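Local structure of flocculation protein FLO11 (Saccharomyces cerevisiae, 4UYT) at residues I49-K54 with F97-E102; Y63-K68 with G83-T88. The protein mediates homotypic cell-cell adhesion during flocculation and contributes to substrate adhesion, invasive growth and biofilm formation, this chain being its N-terminal adhesin domain. All blocks are in the same frame, centred on the assembly; numbering follows the deposited sequence. Where two conformers were deposited one is given.

In the fold
From the N terminus, the chain passes strand 32-43 and runs back through residues 49-54 on strand 46-55, in the same sheet. It then crosses to the second sheet, where residues 63-68 lead into strand 64-70. After strand 79-83 the chain turns through residues 83-88 and comes back against 63-68, closing the short loop of contact 2. Only later does strand 96-104 return to the first sheet and pair with 49-54, so contact 1 closes a wider loop that encloses contact 2. The two sheets face each other in a fibronectin type III-like sandwich; Phe97 CZ of contact 1 packs on Leu67 CD2 of contact 2, 3.8 Å away, joining the layers.

Contact 1. Residues I49-K54 with F97-E102; sequences ITIHVK and FTATFE
The ring of Phe97 presents one face to Val53, whose CB lies 3.8 Å from the ring centroid, displaced toward the rim. The side chains run side by side, so the branched valine lies against the ring, CG1 and CG2 also touching it. Phe101 repeats the theme: Ile49 CG1 sits over one face, 4.2 Å from the centroid, while Ile51 CD1 meets the edge at CE1. Ile49 CG1 is held between the backbone N and carbonyl carbon (chi1 75°), which turns it to the ring. His52 offers its edge instead, with CD2 3.3 Å from Phe97 O near the ring plane; its NE2 is held by Asp96. Between the phenylalanines, small Ala99 meets Ile51 CG1 through its CB, at 4.0 Å. On the other face of the sheet, with His52 and Thr98, Thr50 OG1 and Thr100 OG1 share a hydrogen bond of 2.8 Å, and beta-branched threonines suit this extended backbone. Six backbone hydrogen bonds zip the antiparallel strands together, among them Ile51 N to Ala99 O at 2.9 Å. A bound sodium ion lies about 3 Å from the nearest Thr50 side-chain atom, and Ser38, a sodium ligand, bonds Thr50 OG1 weakly through OG. Strand 32-43 flanks 49-54 on its other side, while 96-104 is outermost within the chain; Ile51, Phe97, Ala99 and Phe101 pack inward on strands 64-70 and 79-83 of the facing sheet.

Contact 2. Residues Y63-K68 with G83-T88; sequences YLWSLK and GYNENT
Ser66 and Gly83 bring their backbones together, CA to CA 4.4 Å, where strand 64-70 passes the end of strand 79-83. Here the first segment turns a corner at Trp65, and Trp65 with Ser66 forms a classic beta bulge opposite Glu124. Trp65 O is left pointing at Gly83 CA, 3.7 Å away, and this buried carbonyl has no hydrogen-bonding partner in the model. Beyond Gly83 the chain makes a type I turn from Tyr84 to Asn87, and Asn87 and Thr88 form a G1 bulge opposite Gly83. Thr88 OG1 adds a bond to Glu86 O, reaching it from above the carbonyl plane. Because Gly83 has no side chain, the Glu86 carboxylate can curl back, with OE1 3.5 Å from Gly83 CA.

Trp65 CG is anti to the backbone N (chi1 179°), and the far end of its broad indole reaches the turn. Its six-membered ring lies nearly parallel to the Tyr84 ring, planes at 24°, but slid so far that they barely overlap; the close approach is Trp65 CZ3 to Tyr84 CD2, 3.4 Å. Asn85 OD1 comes within 3.7 Å of Trp65 CZ2, its amide almost perpendicular to the indole. Tyrosine adds a polar tip: one water accepts from Tyr84 OH and donates to Leu64 O at 2.8 Å. A second water links Lys68 NZ to Glu86 OE2, the latter bond weak. Trp65 and Tyr84, both at least partly exposed, may contribute to the aromatic bands of this domain, though the geometry alone does not settle it.

Tyr82 meets the Tyr84 ring edge-to-face, and strand 120-125 lies beside 64-70 across the sheet from strand 79-83, with Leu67 packing on Ile121 and Phe123.

Contact 1. Residues I49-K54 with F97-E102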
ATOM      1  N   ILE A  49       3.078  -2.273 -10.281  1.00  6.46           N
ATOM      2  CA  ILE A  49       1.972  -2.786  -9.503  1.00  6.68           C
ATOM      3  C   ILE A  49       0.941  -1.707  -9.272  1.00  6.68           C
ATOM      4  O   ILE A  49       1.292  -0.523  -9.242  1.00  7.13           O
ATOM      5  CB  ILE A  49       2.442  -3.406  -8.170  1.00  7.22           C
ATOM      6  CG1 ILE A  49       2.850  -2.384  -7.115  1.00  7.55           C
ATOM      7  CG2 ILE A  49       3.556  -4.389  -8.459  1.00  7.94           C
ATOM      8  CD1 ILE A  49       3.157  -2.994  -5.759  1.00  8.65           C
ATOM      9  N   THR A  50      -0.300  -2.141  -9.098  1.00  6.46           N
ATOM     10  CA  THR A  50      -1.371  -1.249  -8.762  1.00  6.80           C
ATOM     11  C   THR A  50      -1.964  -1.737  -7.430  1.00  6.37           C
ATOM     12  O   THR A  50      -2.265  -2.912  -7.276  1.00  7.05           O
ATOM     13  CB  THR A  50      -2.436  -1.230  -9.851  1.00  8.25           C
ATOM     14  OG1 THR A  50      -1.811  -0.762 -11.063  1.00 10.79           O
ATOM     15  CG2 THR A  50      -3.580  -0.302  -9.498  1.00 10.29           C
ATOM     16  N   ILE A  51      -2.160  -0.796  -6.526  1.00  6.57           N
ATOM     17  CA  ILE A  51      -2.797  -1.046  -5.258  1.00  6.68           C
ATOM     18  C   ILE A  51      -4.138  -0.331  -5.179  1.00  6.89           C
ATOM     19  O   ILE A  51      -4.314   0.714  -5.806  1.00  7.76           O
ATOM     20  CB  ILE A  51      -1.891  -0.672  -4.055  1.00  7.13           C
ATOM     21  CG1 ILE A  51      -1.587   0.828  -3.986  1.00  7.45           C
ATOM     22  CG2 ILE A  51      -0.625  -1.503  -4.087  1.00  8.53           C
ATOM     23  CD1 ILE A  51      -0.859   1.286  -2.730  1.00  8.14           C
ATOM     24  N   HIS A  52      -5.044  -0.891  -4.368  1.00  7.06           N
ATOM     25  CA  HIS A  52      -6.326  -0.307  -4.079  1.00  7.47           C
ATOM     26  C   HIS A  52      -6.470  -0.289  -2.570  1.00  7.07           C
ATOM     27  O   HIS A  52      -6.476  -1.350  -1.937  1.00  7.84           O
ATOM     28  CB  HIS A  52      -7.444  -1.123  -4.721  1.00  8.32           C
ATOM     29  CG  HIS A  52      -8.814  -0.567  -4.509  1.00 10.39           C
ATOM     30  ND1 HIS A  52      -9.947  -1.325  -4.639  1.00 16.37           N
ATOM     31  CD2 HIS A  52      -9.224   0.685  -4.220  1.00  9.85           C
ATOM     32  CE1 HIS A  52     -10.997  -0.561  -4.439  1.00 16.95           C
ATOM     33  NE2 HIS A  52     -10.584   0.662  -4.178  1.00 12.54           N
ATOM     34  N   VAL A  53      -6.595   0.897  -1.990  1.00  6.87           N
ATOM     35  CA  VAL A  53      -6.688   1.105  -0.557  1.00  7.25           C
ATOM     36  C   VAL A  53      -8.061   1.649  -0.226  1.00  8.02           C
ATOM     37  O   VAL A  53      -8.515   2.573  -0.875  1.00  8.92           O
ATOM     38  CB  VAL A  53      -5.591   2.069  -0.063  1.00  7.90           C
ATOM     39  CG1 VAL A  53      -5.721   2.379   1.403  1.00  9.04           C
ATOM     40  CG2 VAL A  53      -4.224   1.457  -0.351  1.00  8.83           C
ATOM     41  N   LYS A  54      -8.723   1.028   0.752  0.53  8.40           N
ATOM     42  CA  LYS A  54     -10.024   1.486   1.209  0.53  9.22           C
ATOM     43  C   LYS A  54     -10.026   1.674   2.701  0.53 10.02           C
ATOM     44  O   LYS A  54      -9.389   0.931   3.435  0.53  8.70           O
ATOM     45  CB  LYS A  54     -11.111   0.489   0.832  0.53  9.19           C
ATOM     46  CG  LYS A  54     -11.286   0.277  -0.667  0.53 11.70           C
ATOM     47  CD  LYS A  54     -12.216  -0.917  -0.803  0.53 15.81           C
ATOM     48  CE  LYS A  54     -12.909  -1.063  -2.130  0.53 21.75           C
ATOM     49  NZ  LYS A  54     -14.232  -1.721  -1.965  0.53 25.71           N
ATOM     50  N   PHE A  97      -8.753   4.749  -2.912  1.00  8.61           N
ATOM     51  CA  PHE A  97      -7.817   5.210  -3.927  1.00  8.40           C
ATOM     52  C   PHE A  97      -7.018   4.078  -4.478  1.00  7.50           C
ATOM     53  O   PHE A  97      -6.904   3.016  -3.885  1.00  8.13           O
ATOM     54  CB  PHE A  97      -6.894   6.323  -3.399  1.00  8.49           C
ATOM     55  CG  PHE A  97      -5.924   5.916  -2.308  1.00  8.29           C
ATOM     56  CD1 PHE A  97      -4.668   5.416  -2.609  1.00  8.68           C
ATOM     57  CD2 PHE A  97      -6.263   6.058  -0.943  1.00  9.00           C
ATOM     58  CE1 PHE A  97      -3.776   5.085  -1.602  1.00  9.08           C
ATOM     59  CE2 PHE A  97      -5.369   5.717   0.070  1.00  9.53           C
ATOM     60  CZ  PHE A  97      -4.122   5.232  -0.282  1.00  9.42           C
ATOM     61  N   THR A  98      -6.455   4.344  -5.644  1.00  8.06           N
ATOM     62  CA  THR A  98      -5.515   3.467  -6.271  1.00  8.49           C
ATOM     63  C   THR A  98      -4.199   4.199  -6.506  1.00  8.72           C
ATOM     64  O   THR A  98      -4.137   5.416  -6.556  1.00 10.75           O
ATOM     65  CB  THR A  98      -6.036   2.902  -7.612  1.00  9.76           C
ATOM     66  OG1 THR A  98      -6.225   3.977  -8.543  1.00 13.77           O
ATOM     67  CG2 THR A  98      -7.303   2.144  -7.423  1.00 10.47           C
ATOM     68  N   ALA A  99      -3.147   3.419  -6.677  1.00  8.01           N
ATOM     69  CA  ALA A  99      -1.842   3.964  -7.041  1.00  8.95           C
ATOM     70  C   ALA A  99      -1.111   2.914  -7.834  1.00  7.68           C
ATOM     71  O   ALA A  99      -1.244   1.731  -7.544  1.00  8.45           O
ATOM     72  CB  ALA A  99      -1.047   4.349  -5.802  1.00  9.95           C
ATOM     73  N   THR A 100      -0.313   3.367  -8.789  1.00  8.48           N
ATOM     74  CA  THR A 100       0.520   2.487  -9.614  1.00  8.11           C
ATOM     75  C   THR A 100       1.957   2.960  -9.528  1.00  7.92           C
ATOM     76  O   THR A 100       2.236   4.149  -9.673  1.00 10.05           O
ATOM     77  CB  THR A 100       0.007   2.471 -11.068  1.00 10.69           C
ATOM     78  OG1 THR A 100      -1.340   1.965 -11.121  1.00 12.33           O
ATOM     79  CG2 THR A 100       0.863   1.600 -11.936  1.00 12.68           C
ATOM     80  N   PHE A 101       2.870   2.042  -9.278  1.00  6.98           N
ATOM     81  CA  PHE A 101       4.268   2.392  -9.088  1.00  6.61           C
ATOM     82  C   PHE A 101       5.083   1.141  -9.288  1.00  6.42           C
ATOM     83  O   PHE A 101       4.552   0.053  -9.402  1.00  7.11           O
ATOM     84  CB  PHE A 101       4.540   3.042  -7.729  1.00  6.96           C
ATOM     85  CG  PHE A 101       4.150   2.185  -6.548  1.00  7.14           C
ATOM     86  CD1 PHE A 101       2.829   2.131  -6.093  1.00  8.31           C
ATOM     87  CD2 PHE A 101       5.101   1.451  -5.868  1.00  7.73           C
ATOM     88  CE1 PHE A 101       2.475   1.353  -5.024  1.00  8.91           C
ATOM     89  CE2 PHE A 101       4.741   0.682  -4.772  1.00  8.42           C
ATOM     90  CZ  PHE A 101       3.427   0.633  -4.363  1.00  8.58           C
ATOM     91  N   GLU A 102       6.408   1.324  -9.372  1.00  6.65           N
ATOM     92  CA  GLU A 102       7.315   0.219  -9.624  1.00  6.54           C
ATOM     93  C   GLU A 102       8.038  -0.223  -8.338  1.00  5.86           C
ATOM     94  O   GLU A 102       8.421   0.577  -7.489  1.00  6.95           O
ATOM     95  CB  GLU A 102       8.317   0.574 -10.717  1.00  7.34           C
ATOM     96  CG  GLU A 102       7.660   0.660 -12.078  1.00  8.99           C
ATOM     97  CD  GLU A 102       8.627   1.095 -13.168  1.00 11.63           C
ATOM     98  OE1 GLU A 102       9.497   1.947 -12.942  1.00 16.23           O
ATOM     99  OE2 GLU A 102       8.502   0.614 -14.278  1.00 19.78           O
TER

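Contact 2. Residues Y63-K68 with G83-T88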
ATOM      1  N   TYR A  63     -10.238  16.798   4.465  1.00 15.59           N
ATOM      2  CA  TYR A  63      -9.516  16.535   5.708  1.00 14.64           C
ATOM      3  C   TYR A  63      -8.038  16.190   5.494  1.00 14.74           C
ATOM      4  O   TYR A  63      -7.269  16.176   6.446  1.00 15.80           O
ATOM      5  CB  TYR A  63     -10.174  15.387   6.465  1.00 14.30           C
ATOM      6  CG  TYR A  63     -11.588  15.638   6.933  1.00 15.40           C
ATOM      7  CD1 TYR A  63     -11.840  16.436   8.044  1.00 18.21           C
ATOM      8  CD2 TYR A  63     -12.668  15.092   6.260  1.00 15.75           C
ATOM      9  CE1 TYR A  63     -13.132  16.669   8.479  1.00 17.35           C
ATOM     10  CE2 TYR A  63     -13.962  15.325   6.682  1.00 16.20           C
ATOM     11  CZ  TYR A  63     -14.186  16.114   7.795  1.00 18.80           C
ATOM     12  OH  TYR A  63     -15.477  16.338   8.204  1.00 19.79           O
ATOM     13  N   LEU A  64      -7.666  15.883   4.252  1.00 14.60           N
ATOM     14  CA  LEU A  64      -6.323  15.401   3.933  1.00 14.18           C
ATOM     15  C   LEU A  64      -5.319  16.522   3.663  1.00 15.01           C
ATOM     16  O   LEU A  64      -5.578  17.432   2.885  1.00 16.48           O
ATOM     17  CB  LEU A  64      -6.398  14.492   2.716  1.00 13.09           C
ATOM     18  CG  LEU A  64      -5.107  13.739   2.377  1.00 12.83           C
ATOM     19  CD1 LEU A  64      -4.798  12.673   3.419  1.00 12.08           C
ATOM     20  CD2 LEU A  64      -5.224  13.112   1.005  1.00 12.26           C
ATOM     21  N   TRP A  65      -4.146  16.426   4.294  1.00 14.43           N
ATOM     22  CA  TRP A  65      -3.019  17.317   4.004  1.00 15.54           C
ATOM     23  C   TRP A  65      -2.006  16.643   3.059  1.00 14.24           C
ATOM     24  O   TRP A  65      -1.592  17.233   2.065  1.00 16.83           O
ATOM     25  CB  TRP A  65      -2.359  17.791   5.305  1.00 15.85           C
ATOM     26  CG  TRP A  65      -1.185  18.674   5.095  1.00 19.12           C
ATOM     27  CD1 TRP A  65       0.095  18.405   5.448  1.00 20.16           C
ATOM     28  CD2 TRP A  65      -1.171  19.973   4.487  1.00 20.77           C
ATOM     29  NE1 TRP A  65       0.919  19.455   5.100  1.00 23.12           N
ATOM     30  CE2 TRP A  65       0.164  20.428   4.502  1.00 22.47           C
ATOM     31  CE3 TRP A  65      -2.148  20.782   3.910  1.00 20.97           C
ATOM     32  CZ2 TRP A  65       0.541  21.678   3.997  1.00 24.51           C
ATOM     33  CZ3 TRP A  65      -1.770  22.029   3.408  1.00 23.48           C
ATOM     34  CH2 TRP A  65      -0.434  22.450   3.443  1.00 23.96           C
ATOM     35  N   SER A  66      -1.632  15.406   3.357  0.53 13.00           N
ATOM     36  CA  SER A  66      -0.680  14.735   2.500  0.53 12.46           C
ATOM     37  C   SER A  66      -0.822  13.232   2.608  0.53 11.03           C
ATOM     38  O   SER A  66      -1.253  12.683   3.632  0.53 11.12           O
ATOM     39  CB  SER A  66       0.745  15.153   2.853  0.53 13.21           C
ATOM     40  OG  SER A  66       1.115  14.682   4.141  0.53 15.17           O
ATOM     41  N   LEU A  67      -0.419  12.579   1.528  1.00 10.88           N
ATOM     42  CA  LEU A  67      -0.486  11.126   1.413  1.00  9.47           C
ATOM     43  C   LEU A  67       0.667  10.710   0.516  1.00  9.01           C
ATOM     44  O   LEU A  67       0.812  11.220  -0.594  1.00 10.13           O
ATOM     45  CB  LEU A  67      -1.828  10.723   0.807  1.00  9.78           C
ATOM     46  CG  LEU A  67      -2.052   9.222   0.658  1.00  9.67           C
ATOM     47  CD1 LEU A  67      -2.091   8.540   2.004  1.00 10.22           C
ATOM     48  CD2 LEU A  67      -3.336   8.961  -0.105  1.00 10.84           C
ATOM     49  N   LYS A  68       1.486   9.785   1.000  1.00  8.95           N
ATOM     50  CA  LYS A  68       2.591   9.317   0.187  1.00  9.42           C
ATOM     51  C   LYS A  68       2.932   7.916   0.577  1.00  8.76           C
ATOM     52  O   LYS A  68       2.766   7.494   1.727  1.00 10.32           O
ATOM     53  CB  LYS A  68       3.802  10.213   0.301  1.00 11.53           C
ATOM     54  CG  LYS A  68       4.364  10.415   1.671  1.00 13.93           C
ATOM     55  CD  LYS A  68       5.647  11.247   1.572  1.00 17.86           C
ATOM     56  CE  LYS A  68       6.152  11.676   2.918  1.00 22.53           C
ATOM     57  NZ  LYS A  68       7.376  12.498   2.706  1.00 27.35           N
ATOM     58  N   GLY A  83      -0.324  16.102  -1.971  1.00 11.65           N
ATOM     59  CA  GLY A  83       0.340  17.041  -1.123  1.00 13.28           C
ATOM     60  C   GLY A  83       0.387  18.404  -1.766  1.00 13.16           C
ATOM     61  O   GLY A  83       0.841  18.551  -2.901  1.00 13.61           O
ATOM     62  N   TYR A  84      -0.090  19.384  -1.018  1.00 16.05           N
ATOM     63  CA  TYR A  84      -0.034  20.753  -1.454  1.00 15.97           C
ATOM     64  C   TYR A  84       1.411  21.221  -1.642  1.00 16.16           C
ATOM     65  O   TYR A  84       1.763  21.885  -2.644  1.00 16.74           O
ATOM     66  CB  TYR A  84      -0.756  21.636  -0.436  1.00 17.82           C
ATOM     67  CG  TYR A  84      -2.252  21.420  -0.399  1.00 17.87           C
ATOM     68  CD1 TYR A  84      -3.065  22.081  -1.297  1.00 21.11           C
ATOM     69  CD2 TYR A  84      -2.854  20.545   0.510  1.00 19.79           C
ATOM     70  CE1 TYR A  84      -4.437  21.911  -1.285  1.00 25.09           C
ATOM     71  CE2 TYR A  84      -4.228  20.370   0.530  1.00 22.19           C
ATOM     72  CZ  TYR A  84      -5.013  21.050  -0.378  1.00 24.60           C
ATOM     73  OH  TYR A  84      -6.384  20.903  -0.369  1.00 27.42           O
ATOM     74  N   ASN A  85       2.273  20.874  -0.690  1.00 18.90           N
ATOM     75  CA  ASN A  85       3.668  21.302  -0.754  1.00 17.40           C
ATOM     76  C   ASN A  85       4.382  20.835  -2.046  1.00 15.96           C
ATOM     77  O   ASN A  85       5.294  21.498  -2.551  1.00 17.41           O
ATOM     78  CB  ASN A  85       4.446  20.816   0.472  1.00 21.32           C
ATOM     79  CG  ASN A  85       4.040  21.512   1.756  1.00 22.72           C
ATOM     80  OD1 ASN A  85       3.348  22.532   1.753  1.00 23.17           O
ATOM     81  ND2 ASN A  85       4.496  20.966   2.869  1.00 26.37           N
ATOM     82  N   GLU A  86       3.954  19.658  -2.521  1.00 16.89           N
ATOM     83  CA  GLU A  86       4.546  18.991  -3.671  1.00 16.46           C
ATOM     84  C   GLU A  86       3.723  19.120  -4.952  1.00 15.73           C
ATOM     85  O   GLU A  86       4.022  18.456  -5.938  1.00 17.86           O
ATOM     86  CB  GLU A  86       4.745  17.509  -3.359  1.00 17.40           C
ATOM     87  CG  GLU A  86       5.674  17.258  -2.182  1.00 20.32           C
ATOM     88  CD  GLU A  86       5.016  17.289  -0.806  1.00 20.66           C
ATOM     89  OE1 GLU A  86       3.778  17.423  -0.681  1.00 23.46           O
ATOM     90  OE2 GLU A  86       5.758  17.148   0.182  1.00 28.91           O
ATOM     91  N   ASN A  87       2.688  19.955  -4.942  1.00 14.80           N
ATOM     92  CA  ASN A  87       1.828  20.145  -6.101  1.00 16.29           C
ATOM     93  C   ASN A  87       1.340  18.842  -6.682  1.00 15.22           C
ATOM     94  O   ASN A  87       1.297  18.699  -7.915  1.00 16.79           O
ATOM     95  CB  ASN A  87       2.552  20.965  -7.187  1.00 15.65           C
ATOM     96  CG  ASN A  87       3.183  22.207  -6.630  1.00 16.11           C
ATOM     97  OD1 ASN A  87       4.418  22.401  -6.710  1.00 19.96           O
ATOM     98  ND2 ASN A  87       2.367  23.036  -6.007  1.00 15.31           N
ATOM     99  N   THR A  88       1.008  17.895  -5.808  1.00 13.52           N
ATOM    100  CA  THR A  88       0.642  16.581  -6.259  1.00 13.11           C
ATOM    101  C   THR A  88      -0.776  16.253  -5.871  1.00 12.52           C
ATOM    102  O   THR A  88      -1.128  16.303  -4.702  1.00 13.60           O
ATOM    103  CB  THR A  88       1.596  15.556  -5.647  1.00 14.15           C
ATOM    104  OG1 THR A  88       2.941  15.878  -6.016  1.00 16.90           O
ATOM    105  CG2 THR A  88       1.278  14.173  -6.146  1.00 15.09           C
TER
HETATM  106  O   HOH W   1      -7.263  18.357   0.894  1.00 20.32           O
HETATM  107  O   HOH W   2       7.323  14.135   0.485  1.00 48.30           O